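Local coordinates for cobalamin biosynthesis protein CobN (Mycobacterium tuberculosis, PDB 7C6O) that probably serves as the large catalytic subunit of cobaltochelatase, the enzyme that inserts cobalt into the corrin ring during cobalamin biosynthesis, at residues D816-P828 / L836-K848. Numbering follows the deposited sequence.
Sequences DGRFIPAGPSGSP and LPTGRNFYSVDPK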
loop_
_atom_site.group_PDB
_atom_site.type_symbol
_atom_site.label_atom_id
_atom_site.label_comp_id
_atom_site.label_asym_id
_atom_site.label_seq_id
_atom_site.Cartn_x
_atom_site.Cartn_y
_atom_site.Cartn_z
ATOM N N ASP A 816 -2.606 -14.712 19.602
ATOM C CA ASP A 816 -2.438 -16.127 19.893
ATOM C C ASP A 816 -1.635 -16.852 18.823
ATOM O O ASP A 816 -1.516 -18.079 18.882
ATOM C CB ASP A 816 -3.805 -16.792 20.043
ATOM C CG ASP A 816 -3.995 -17.420 21.398
ATOM O OD1 ASP A 816 -4.214 -16.669 22.371
ATOM O OD2 ASP A 816 -3.923 -18.664 21.487
ATOM N N GLY A 817 -1.103 -16.129 17.842
ATOM C CA GLY A 817 -0.310 -16.754 16.804
ATOM C C GLY A 817 -1.091 -17.642 15.862
ATOM O O GLY A 817 -0.538 -18.610 15.332
ATOM N N ARG A 818 -2.366 -17.348 15.642
ATOM C CA ARG A 818 -3.156 -18.122 14.701
ATOM C C ARG A 818 -3.073 -17.498 13.313
ATOM O O ARG A 818 -2.641 -16.355 13.144
ATOM C CB ARG A 818 -4.607 -18.211 15.170
ATOM C CG ARG A 818 -4.725 -18.752 16.586
ATOM C CD ARG A 818 -6.076 -19.381 16.849
ATOM N NE ARG A 818 -6.115 -20.059 18.143
ATOM C CZ ARG A 818 -5.922 -21.364 18.310
ATOM N NH1 ARG A 818 -5.679 -22.143 17.264
ATOM N NH2 ARG A 818 -5.978 -21.893 19.525
ATOM N N PHE A 819 -3.469 -18.274 12.308
ATOM C CA PHE A 819 -3.461 -17.769 10.943
ATOM C C PHE A 819 -4.600 -16.775 10.750
ATOM O O PHE A 819 -5.761 -17.082 11.040
ATOM C CB PHE A 819 -3.584 -18.918 9.942
ATOM C CG PHE A 819 -3.618 -18.467 8.508
ATOM C CD1 PHE A 819 -2.453 -18.084 7.861
ATOM C CD2 PHE A 819 -4.814 -18.422 7.808
ATOM C CE1 PHE A 819 -2.477 -17.663 6.539
ATOM C CE2 PHE A 819 -4.848 -18.002 6.485
ATOM C CZ PHE A 819 -3.678 -17.624 5.850
ATOM N N ILE A 820 -4.269 -15.585 10.264
ATOM C CA ILE A 820 -5.245 -14.528 10.011
ATOM C C ILE A 820 -5.592 -14.555 8.527
ATOM O O ILE A 820 -4.714 -14.280 7.695
ATOM C CB ILE A 820 -4.711 -13.151 10.429
ATOM C CG1 ILE A 820 -4.270 -13.174 11.893
ATOM C CG2 ILE A 820 -5.771 -12.076 10.204
ATOM C CD1 ILE A 820 -5.366 -13.580 12.856
ATOM N N PRO A 821 -6.832 -14.870 8.153
ATOM C CA PRO A 821 -7.158 -15.003 6.730
ATOM C C PRO A 821 -6.996 -13.683 5.996
ATOM O O PRO A 821 -7.212 -12.604 6.551
ATOM C CB PRO A 821 -8.621 -15.461 6.742
ATOM C CG PRO A 821 -9.156 -14.952 8.041
ATOM C CD PRO A 821 -8.012 -15.052 9.014
ATOM N N ALA A 822 -6.597 -13.783 4.731
ATOM C CA ALA A 822 -6.417 -12.617 3.882
ATOM C C ALA A 822 -7.680 -12.330 3.076
ATOM O O ALA A 822 -8.581 -13.164 2.959
ATOM C CB ALA A 822 -5.231 -12.814 2.937
ATOM N N GLY A 823 -7.731 -11.125 2.520
ATOM C CA GLY A 823 -8.842 -10.699 1.706
ATOM C C GLY A 823 -8.489 -9.470 0.896
ATOM O O GLY A 823 -7.456 -8.832 1.118
ATOM N N PRO A 824 -9.331 -9.120 -0.069
ATOM C CA PRO A 824 -9.064 -7.931 -0.883
ATOM C C PRO A 824 -9.228 -6.651 -0.075
ATOM O O PRO A 824 -9.827 -6.631 1.002
ATOM C CB PRO A 824 -10.113 -8.017 -2.000
ATOM C CG PRO A 824 -10.576 -9.440 -1.989
ATOM C CD PRO A 824 -10.500 -9.866 -0.556
ATOM N N SER A 825 -8.683 -5.568 -0.627
ATOM C CA SER A 825 -8.759 -4.248 -0.020
ATOM C C SER A 825 -9.308 -3.251 -1.033
ATOM O O SER A 825 -9.289 -3.488 -2.242
ATOM C CB SER A 825 -7.386 -3.786 0.484
ATOM O OG SER A 825 -6.420 -3.846 -0.551
ATOM N N GLY A 826 -9.799 -2.131 -0.524
ATOM C CA GLY A 826 -10.425 -1.116 -1.337
ATOM C C GLY A 826 -11.667 -0.590 -0.652
ATOM O O GLY A 826 -11.944 -0.902 0.505
ATOM N N SER A 827 -12.433 0.218 -1.390
ATOM C CA SER A 827 -13.601 0.888 -0.834
ATOM C C SER A 827 -14.859 0.094 -1.139
ATOM O O SER A 827 -15.157 -0.145 -2.320
ATOM C CB SER A 827 -13.728 2.296 -1.398
ATOM O OG SER A 827 -15.002 2.847 -1.092
ATOM N N PRO A 828 -15.635 -0.313 -0.130
ATOM C CA PRO A 828 -16.933 -0.945 -0.406
ATOM C C PRO A 828 -17.980 0.025 -0.927
ATOM O O PRO A 828 -19.101 -0.401 -1.228
ATOM C CB PRO A 828 -17.336 -1.518 0.960
ATOM C CG PRO A 828 -16.679 -0.601 1.945
ATOM C CD PRO A 828 -15.372 -0.180 1.314
ATOM N N LEU A 836 -15.267 -6.701 1.874
ATOM C CA LEU A 836 -15.942 -7.198 3.058
ATOM C C LEU A 836 -16.014 -8.721 3.002
ATOM O O LEU A 836 -16.135 -9.302 1.918
ATOM C CB LEU A 836 -17.348 -6.610 3.157
ATOM C CG LEU A 836 -17.441 -5.093 2.962
ATOM C CD1 LEU A 836 -18.891 -4.609 3.016
ATOM C CD2 LEU A 836 -16.592 -4.368 3.999
ATOM N N PRO A 837 -15.934 -9.418 4.145
ATOM C CA PRO A 837 -15.863 -8.891 5.511
ATOM C C PRO A 837 -14.506 -8.310 5.890
ATOM O O PRO A 837 -13.485 -8.627 5.273
ATOM C CB PRO A 837 -16.155 -10.125 6.364
ATOM C CG PRO A 837 -15.570 -11.240 5.570
ATOM C CD PRO A 837 -15.874 -10.892 4.132
ATOM N N THR A 838 -14.505 -7.461 6.912
ATOM C CA THR A 838 -13.262 -6.966 7.482
ATOM C C THR A 838 -12.742 -7.990 8.490
ATOM O O THR A 838 -13.222 -9.125 8.565
ATOM C CB THR A 838 -13.469 -5.586 8.101
ATOM O OG1 THR A 838 -14.549 -5.636 9.039
ATOM C CG2 THR A 838 -13.788 -4.561 7.017
ATOM N N GLY A 839 -11.753 -7.597 9.288
ATOM C CA GLY A 839 -11.095 -8.540 10.168
ATOM C C GLY A 839 -10.086 -9.428 9.482
ATOM O O GLY A 839 -9.760 -10.497 10.007
ATOM N N ARG A 840 -9.574 -9.018 8.323
ATOM C CA ARG A 840 -8.670 -9.828 7.524
ATOM C C ARG A 840 -7.360 -9.085 7.276
ATOM O O ARG A 840 -7.299 -7.852 7.308
ATOM C CB ARG A 840 -9.323 -10.212 6.185
ATOM C CG ARG A 840 -10.594 -11.036 6.339
ATOM C CD ARG A 840 -11.141 -11.502 4.994
ATOM N NE ARG A 840 -11.705 -10.402 4.216
ATOM C CZ ARG A 840 -12.271 -10.544 3.020
ATOM N NH1 ARG A 840 -12.352 -11.743 2.456
ATOM N NH2 ARG A 840 -12.756 -9.486 2.387
ATOM N N ASN A 841 -6.304 -9.859 7.031
ATOM C CA ASN A 841 -4.981 -9.318 6.713
ATOM C C ASN A 841 -4.924 -9.097 5.206
ATOM O O ASN A 841 -4.526 -9.981 4.446
ATOM C CB ASN A 841 -3.895 -10.273 7.196
ATOM C CG ASN A 841 -2.498 -9.763 6.912
ATOM O OD1 ASN A 841 -2.300 -8.581 6.634
ATOM N ND2 ASN A 841 -1.517 -10.659 6.984
ATOM N N PHE A 842 -5.310 -7.902 4.760
ATOM C CA PHE A 842 -5.671 -7.767 3.355
ATOM C C PHE A 842 -4.450 -7.808 2.437
ATOM O O PHE A 842 -3.312 -7.551 2.840
ATOM C CB PHE A 842 -6.508 -6.495 3.099
ATOM C CG PHE A 842 -5.830 -5.169 3.430
ATOM C CD1 PHE A 842 -4.644 -4.776 2.823
ATOM C CD2 PHE A 842 -6.458 -4.269 4.279
ATOM C CE1 PHE A 842 -4.067 -3.545 3.110
ATOM C CE2 PHE A 842 -5.892 -3.034 4.567
ATOM C CZ PHE A 842 -4.698 -2.672 3.984
ATOM N N TYR A 843 -4.707 -8.180 1.185
ATOM C CA TYR A 843 -3.778 -8.010 0.080
ATOM C C TYR A 843 -4.323 -6.929 -0.848
ATOM O O TYR A 843 -5.400 -6.372 -0.622
ATOM C CB TYR A 843 -3.553 -9.334 -0.655
ATOM C CG TYR A 843 -4.804 -10.003 -1.187
ATOM C CD1 TYR A 843 -5.315 -9.675 -2.440
ATOM C CD2 TYR A 843 -5.460 -10.984 -0.452
ATOM C CE1 TYR A 843 -6.450 -10.293 -2.936
ATOM C CE2 TYR A 843 -6.595 -11.610 -0.943
ATOM C CZ TYR A 843 -7.083 -11.262 -2.186
ATOM O OH TYR A 843 -8.212 -11.882 -2.679
ATOM N N SER A 844 -3.570 -6.621 -1.907
ATOM C CA SER A 844 -3.954 -5.530 -2.789
ATOM C C SER A 844 -4.101 -6.068 -4.203
ATOM O O SER A 844 -5.112 -6.712 -4.519
ATOM C CB SER A 844 -2.957 -4.370 -2.683
ATOM O OG SER A 844 -1.627 -4.804 -2.904
ATOM N N VAL A 845 -3.134 -5.821 -5.087
ATOM C CA VAL A 845 -3.297 -6.076 -6.511
ATOM C C VAL A 845 -2.054 -6.757 -7.065
ATOM O O VAL A 845 -0.978 -6.735 -6.462
ATOM C CB VAL A 845 -3.574 -4.772 -7.297
ATOM C CG1 VAL A 845 -4.863 -4.122 -6.820
ATOM C CG2 VAL A 845 -2.399 -3.808 -7.168
ATOM N N ASP A 846 -2.224 -7.376 -8.223
ATOM C CA ASP A 846 -1.096 -7.823 -9.027
ATOM C C ASP A 846 -0.429 -6.582 -9.599
ATOM O O ASP A 846 -1.028 -5.911 -10.451
ATOM C CB ASP A 846 -1.570 -8.764 -10.141
ATOM C CG ASP A 846 -0.442 -9.229 -11.053
ATOM O OD1 ASP A 846 0.732 -8.873 -10.822
ATOM O OD2 ASP A 846 -0.739 -9.964 -12.019
ATOM N N PRO A 847 0.785 -6.229 -9.167
ATOM C CA PRO A 847 1.387 -4.962 -9.608
ATOM C C PRO A 847 1.794 -4.949 -11.069
ATOM O O PRO A 847 2.092 -3.868 -11.594
ATOM C CB PRO A 847 2.608 -4.823 -8.693
ATOM C CG PRO A 847 2.984 -6.242 -8.380
ATOM C CD PRO A 847 1.682 -6.996 -8.283
ATOM N N LYS A 848 1.829 -6.102 -11.735
ATOM C CA LYS A 848 2.097 -6.171 -13.166
ATOM C C LYS A 848 0.827 -6.118 -14.004
ATOM O O LYS A 848 0.907 -6.205 -15.235
ATOM C CB LYS A 848 2.882 -7.450 -13.492
ATOM C CG LYS A 848 4.267 -7.498 -12.853
ATOM C CD LYS A 848 4.860 -8.903 -12.885
ATOM C CE LYS A 848 5.162 -9.355 -14.305
ATOM N NZ LYS A 848 6.208 -8.513 -14.950
HETATM O O HOH W 1 -2.279 -13.521 7.614
HETATM O O HOH W 2 -7.723 -5.857 -3.678
#
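Residues 821-825 and 841-844 run parallel in extended conformation within one long loop between helices 807-815 and 853-874, joined where Asn-841 N donates to Pro-821 O (2.9 Å) and Tyr-843 N to Gly-823 O (2.8 Å). The next link in that direction comes from a side chain: Ser-825 OG, set between its own backbone N and carbonyl carbon (chi1 54°), donates to Tyr-843 O at 2.7 Å. The same side chain lays its CB over one face of the Phe-842 ring, a CH-pi contact 3.9 Å from the centroid. The Tyr-843 ring lies alongside Pro-824, pointing the same way; Pro-824 CA stands over its face, 17° off the normal, while Ala-822 CB meets the ring edge in plane. Its hydroxyl continues to Ala-262 O. Arg-840 bends at chi3 (-71°), which turns the guanidinium flat against Gly-823 CA, 3.6 Å above the plane; Pro-837 CD occupies the opposite face, and Arg-840 NH2 hydrogen-bonds to Asn-834. One water bridges Ile-820 O to Asn-841 ND2, while Asn-841 OD1 accepts from Lys-602. Two backbone bonds and the Ser-825 hydroxyl bond thus tie the segments together within a largely buried pairing, where the flat faces of Arg-840, Phe-842 and Tyr-843 pack on backbone and aliphatic carbon, consistent with a loop held in fixed form without regular secondary structure.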